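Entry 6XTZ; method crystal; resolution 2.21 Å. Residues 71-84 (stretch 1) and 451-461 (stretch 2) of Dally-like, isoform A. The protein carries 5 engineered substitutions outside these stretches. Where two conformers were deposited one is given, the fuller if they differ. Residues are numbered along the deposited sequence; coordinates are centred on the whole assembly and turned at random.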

# COMPACT_ATOMS: atom_id res chain seq x y z
N ASP A 71 16.29 4.45 6.78
CA ASP A 71 15.86 5.79 6.41
C ASP A 71 14.90 5.76 5.22
O ASP A 71 13.92 6.50 5.19
CB ASP A 71 17.07 6.67 6.11
CG ASP A 71 16.68 8.07 5.68
OD1 ASP A 71 16.13 8.81 6.52
OD2 ASP A 71 16.92 8.43 4.51
N GLN A 72 15.18 4.90 4.24
CA GLN A 72 14.32 4.81 3.07
C GLN A 72 12.96 4.23 3.42
O GLN A 72 11.92 4.74 2.97
CB GLN A 72 14.99 3.97 1.98
CG GLN A 72 16.22 4.62 1.37
CD GLN A 72 15.87 5.81 0.49
OE1 GLN A 72 14.88 5.79 -0.24
NE2 GLN A 72 16.68 6.86 0.57
N ILE A 73 12.94 3.16 4.22
CA ILE A 73 11.69 2.47 4.51
C ILE A 73 10.80 3.31 5.43
O ILE A 73 9.60 3.46 5.19
CB ILE A 73 11.97 1.08 5.11
CG1 ILE A 73 12.64 0.18 4.07
CG2 ILE A 73 10.69 0.45 5.62
CD1 ILE A 73 13.12 -1.14 4.64
N SER A 74 11.39 3.87 6.49
CA SER A 74 10.59 4.63 7.45
C SER A 74 10.03 5.91 6.83
O SER A 74 8.94 6.35 7.21
CB SER A 74 11.42 4.96 8.69
OG SER A 74 12.46 5.86 8.38
N ARG A 75 10.77 6.52 5.90
CA ARG A 75 10.27 7.73 5.26
C ARG A 75 9.12 7.42 4.31
O ARG A 75 8.14 8.18 4.25
CB ARG A 75 11.42 8.43 4.52
CG ARG A 75 11.06 9.78 3.92
CD ARG A 75 12.24 10.73 4.00
NE ARG A 75 13.51 10.02 3.85
CZ ARG A 75 14.11 9.79 2.69
NH1 ARG A 75 13.56 10.21 1.56
NH2 ARG A 75 15.27 9.14 2.65
N MET A 76 9.21 6.31 3.57
CA MET A 76 8.08 5.89 2.75
C MET A 76 6.90 5.50 3.62
O MET A 76 5.75 5.88 3.33
CB MET A 76 8.49 4.71 1.85
CG MET A 76 7.32 4.13 1.07
SD MET A 76 7.68 2.54 0.31
CE MET A 76 7.85 1.49 1.75
N SER A 77 7.15 4.73 4.68
CA SER A 77 6.08 4.34 5.59
C SER A 77 5.42 5.56 6.22
O SER A 77 4.19 5.60 6.38
CB SER A 77 6.63 3.41 6.67
OG SER A 77 5.61 3.02 7.57
N GLY A 78 6.21 6.57 6.59
CA GLY A 78 5.65 7.76 7.21
C GLY A 78 4.80 8.57 6.26
O GLY A 78 3.73 9.06 6.63
N ILE A 79 5.26 8.74 5.02
CA ILE A 79 4.50 9.51 4.04
C ILE A 79 3.19 8.82 3.71
O ILE A 79 2.11 9.43 3.77
CB ILE A 79 5.35 9.74 2.77
CG1 ILE A 79 6.49 10.72 3.06
CG2 ILE A 79 4.47 10.25 1.63
CD1 ILE A 79 7.41 10.95 1.88
N LEU A 80 3.24 7.53 3.37
CA LEU A 80 2.02 6.80 3.04
C LEU A 80 1.07 6.73 4.23
O LEU A 80 -0.15 6.77 4.04
CB LEU A 80 2.36 5.39 2.56
CG LEU A 80 3.23 5.29 1.30
CD1 LEU A 80 3.37 3.84 0.86
CD2 LEU A 80 2.65 6.14 0.18
N GLY A 81 1.60 6.64 5.45
CA GLY A 81 0.74 6.60 6.61
C GLY A 81 0.02 7.91 6.85
O GLY A 81 -1.16 7.93 7.21
N SER A 82 0.72 9.03 6.66
CA SER A 82 0.09 10.33 6.90
C SER A 82 -0.89 10.68 5.78
O SER A 82 -1.93 11.29 6.04
CB SER A 82 1.16 11.41 7.04
OG SER A 82 1.85 11.62 5.82
N LYS A 83 -0.57 10.30 4.54
CA LYS A 83 -1.50 10.53 3.44
C LYS A 83 -2.78 9.72 3.62
O LYS A 83 -3.86 10.17 3.23
CB LYS A 83 -0.84 10.21 2.10
CG LYS A 83 0.31 11.13 1.74
CD LYS A 83 -0.16 12.56 1.50
CE LYS A 83 1.01 13.45 1.10
NZ LYS A 83 0.58 14.85 0.82
N ALA A 84 -2.67 8.52 4.18
CA ALA A 84 -3.86 7.73 4.49
C ALA A 84 -4.69 8.42 5.57
O ALA A 84 -5.93 8.40 5.51
CB ALA A 84 -3.47 6.32 4.93
N GLN A 451 -0.31 9.22 -7.17
CA GLN A 451 1.00 9.53 -7.73
C GLN A 451 2.12 9.02 -6.83
O GLN A 451 3.14 8.53 -7.32
CB GLN A 451 1.12 11.04 -7.95
CG GLN A 451 2.43 11.45 -8.61
CD GLN A 451 2.61 10.82 -9.98
OE1 GLN A 451 1.69 10.81 -10.80
NE2 GLN A 451 3.80 10.28 -10.22
N ARG A 452 1.95 9.13 -5.51
CA ARG A 452 3.00 8.69 -4.60
C ARG A 452 3.09 7.17 -4.55
O ARG A 452 4.19 6.61 -4.48
CB ARG A 452 2.78 9.27 -3.21
CG ARG A 452 2.86 10.79 -3.17
CD ARG A 452 2.62 11.34 -1.78
NE ARG A 452 2.50 12.80 -1.80
CZ ARG A 452 3.52 13.64 -1.64
NH1 ARG A 452 4.75 13.17 -1.46
NH2 ARG A 452 3.32 14.95 -1.67
N VAL A 453 1.94 6.48 -4.60
CA VAL A 453 1.97 5.02 -4.70
C VAL A 453 2.60 4.60 -6.02
O VAL A 453 3.32 3.60 -6.09
CB VAL A 453 0.55 4.44 -4.53
CG1 VAL A 453 0.55 2.94 -4.79
CG2 VAL A 453 0.03 4.73 -3.12
N LYS A 454 2.36 5.38 -7.08
CA LYS A 454 3.04 5.14 -8.35
C LYS A 454 4.54 5.31 -8.20
O LYS A 454 5.32 4.59 -8.84
CB LYS A 454 2.49 6.09 -9.41
CG LYS A 454 2.66 5.62 -10.84
CD LYS A 454 2.20 6.70 -11.82
CE LYS A 454 1.85 6.11 -13.17
NZ LYS A 454 0.64 5.24 -13.09
N ASP A 455 4.98 6.25 -7.37
CA ASP A 455 6.41 6.47 -7.17
C ASP A 455 7.05 5.31 -6.40
O ASP A 455 8.17 4.91 -6.71
CB ASP A 455 6.65 7.79 -6.43
CG ASP A 455 6.28 9.00 -7.27
OD1 ASP A 455 6.29 8.91 -8.51
OD2 ASP A 455 6.00 10.07 -6.67
N TYR A 456 6.34 4.77 -5.41
CA TYR A 456 6.87 3.70 -4.57
C TYR A 456 6.59 2.31 -5.12
O TYR A 456 6.74 1.33 -4.39
CB TYR A 456 6.29 3.81 -3.15
CG TYR A 456 6.71 5.06 -2.41
CD1 TYR A 456 8.05 5.34 -2.18
CD2 TYR A 456 5.76 5.94 -1.91
CE1 TYR A 456 8.43 6.48 -1.49
CE2 TYR A 456 6.13 7.08 -1.22
CZ TYR A 456 7.46 7.34 -1.02
OH TYR A 456 7.82 8.48 -0.33
N LYS A 457 6.18 2.20 -6.39
CA LYS A 457 5.87 0.90 -6.96
C LYS A 457 7.09 -0.01 -6.98
O LYS A 457 7.03 -1.16 -6.55
CB LYS A 457 5.31 1.08 -8.38
CG LYS A 457 4.93 -0.22 -9.08
CD LYS A 457 4.15 0.06 -10.36
CE LYS A 457 3.78 -1.22 -11.09
NZ LYS A 457 4.97 -1.94 -11.61
N LYS A 458 8.22 0.51 -7.48
CA LYS A 458 9.46 -0.25 -7.56
C LYS A 458 10.39 0.03 -6.38
O LYS A 458 11.61 -0.10 -6.51
CB LYS A 458 10.18 0.06 -8.88
CG LYS A 458 9.36 -0.21 -10.13
CD LYS A 458 9.24 -1.70 -10.41
CE LYS A 458 8.61 -1.95 -11.77
NZ LYS A 458 8.60 -3.40 -12.11
N PHE A 459 9.83 0.42 -5.23
CA PHE A 459 10.65 0.85 -4.11
C PHE A 459 11.58 -0.26 -3.63
O PHE A 459 12.77 -0.02 -3.38
CB PHE A 459 9.77 1.34 -2.96
CG PHE A 459 10.52 1.58 -1.68
CD1 PHE A 459 11.19 2.78 -1.47
CD2 PHE A 459 10.58 0.61 -0.69
CE1 PHE A 459 11.89 3.00 -0.30
CE2 PHE A 459 11.28 0.83 0.48
CZ PHE A 459 11.93 2.03 0.68
N TRP A 460 11.06 -1.48 -3.49
CA TRP A 460 11.83 -2.55 -2.88
C TRP A 460 12.91 -3.09 -3.82
O TRP A 460 14.03 -3.37 -3.38
CB TRP A 460 10.89 -3.66 -2.42
CG TRP A 460 9.92 -3.19 -1.38
CD1 TRP A 460 8.62 -2.81 -1.58
CD2 TRP A 460 10.18 -3.00 0.02
NE1 TRP A 460 8.05 -2.42 -0.40
CE2 TRP A 460 8.99 -2.53 0.60
CE3 TRP A 460 11.29 -3.21 0.83
CZ2 TRP A 460 8.88 -2.25 1.96
CZ3 TRP A 460 11.19 -2.93 2.18
CH2 TRP A 460 9.99 -2.45 2.73
N SER A 461 12.59 -3.24 -5.11
CA SER A 461 13.60 -3.70 -6.05
C SER A 461 14.63 -2.62 -6.37
O SER A 461 15.71 -2.94 -6.88
CB SER A 461 12.95 -4.18 -7.34
OG SER A 461 12.20 -3.15 -7.97

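How do the two backbones meet? Residues 71-84 lie within one continuous helix, and residues 451-455 belong to another that runs nearly antiparallel to it, at 159°, with the axes 11.1 Å apart at closest approach. Tyr 456 is the first residue to leave helical geometry, and a type I turn carries the chain on to Phe 459. The register runs in reverse: across the stretches the CA of Leu 80 lies nearest that of Arg 452, Met 76 nearest Tyr 456 and Ile 73 nearest Phe 459. No hydrogen bond joins the stretches; the contact rests mainly on side-chain packing, with 580 Å² buried in all.

What occupies the centre? Met 76 points toward the other stretch and gives up 90 Å², the largest share of any residue. Its long, unbranched side chain reaches three rings. Met 76 CG sits over the face of Tyr 456, 3.5 Å from CD1 of that ring, while Met 76 SD lies over the face of Phe 459, 3.6 Å from Phe 459 CG. The terminal methyl continues to Trp 460, with Met 76 CE 3.9 Å from Trp 460 CZ2.

How do the branched residues fill the space around these rings? Ile 73 and Leu 80 are buried with Phe 459 and Trp 460, and their apolar side chains suit a contact without hydrogen bonds. Ile 73 CD1 approaches Trp 460 CZ3 at 3.6 Å, and Leu 80 CD2 lies 3.8 Å from Tyr 456 CD2. Tyr 456 stays partly exposed, so its ring packs while carrying a polar hydroxyl.

How does a charged pair fit here? Lys 83 lays its aliphatic CE over one face of the Arg 452 guanidinium, 3.3 Å from Arg 452 NE. The like charges are close, with Lys 83 NZ 3.7 Å from Arg 452 NH2, but Lys 83 NZ and Arg 452 NE both find hydrogen bonds elsewhere in the structure.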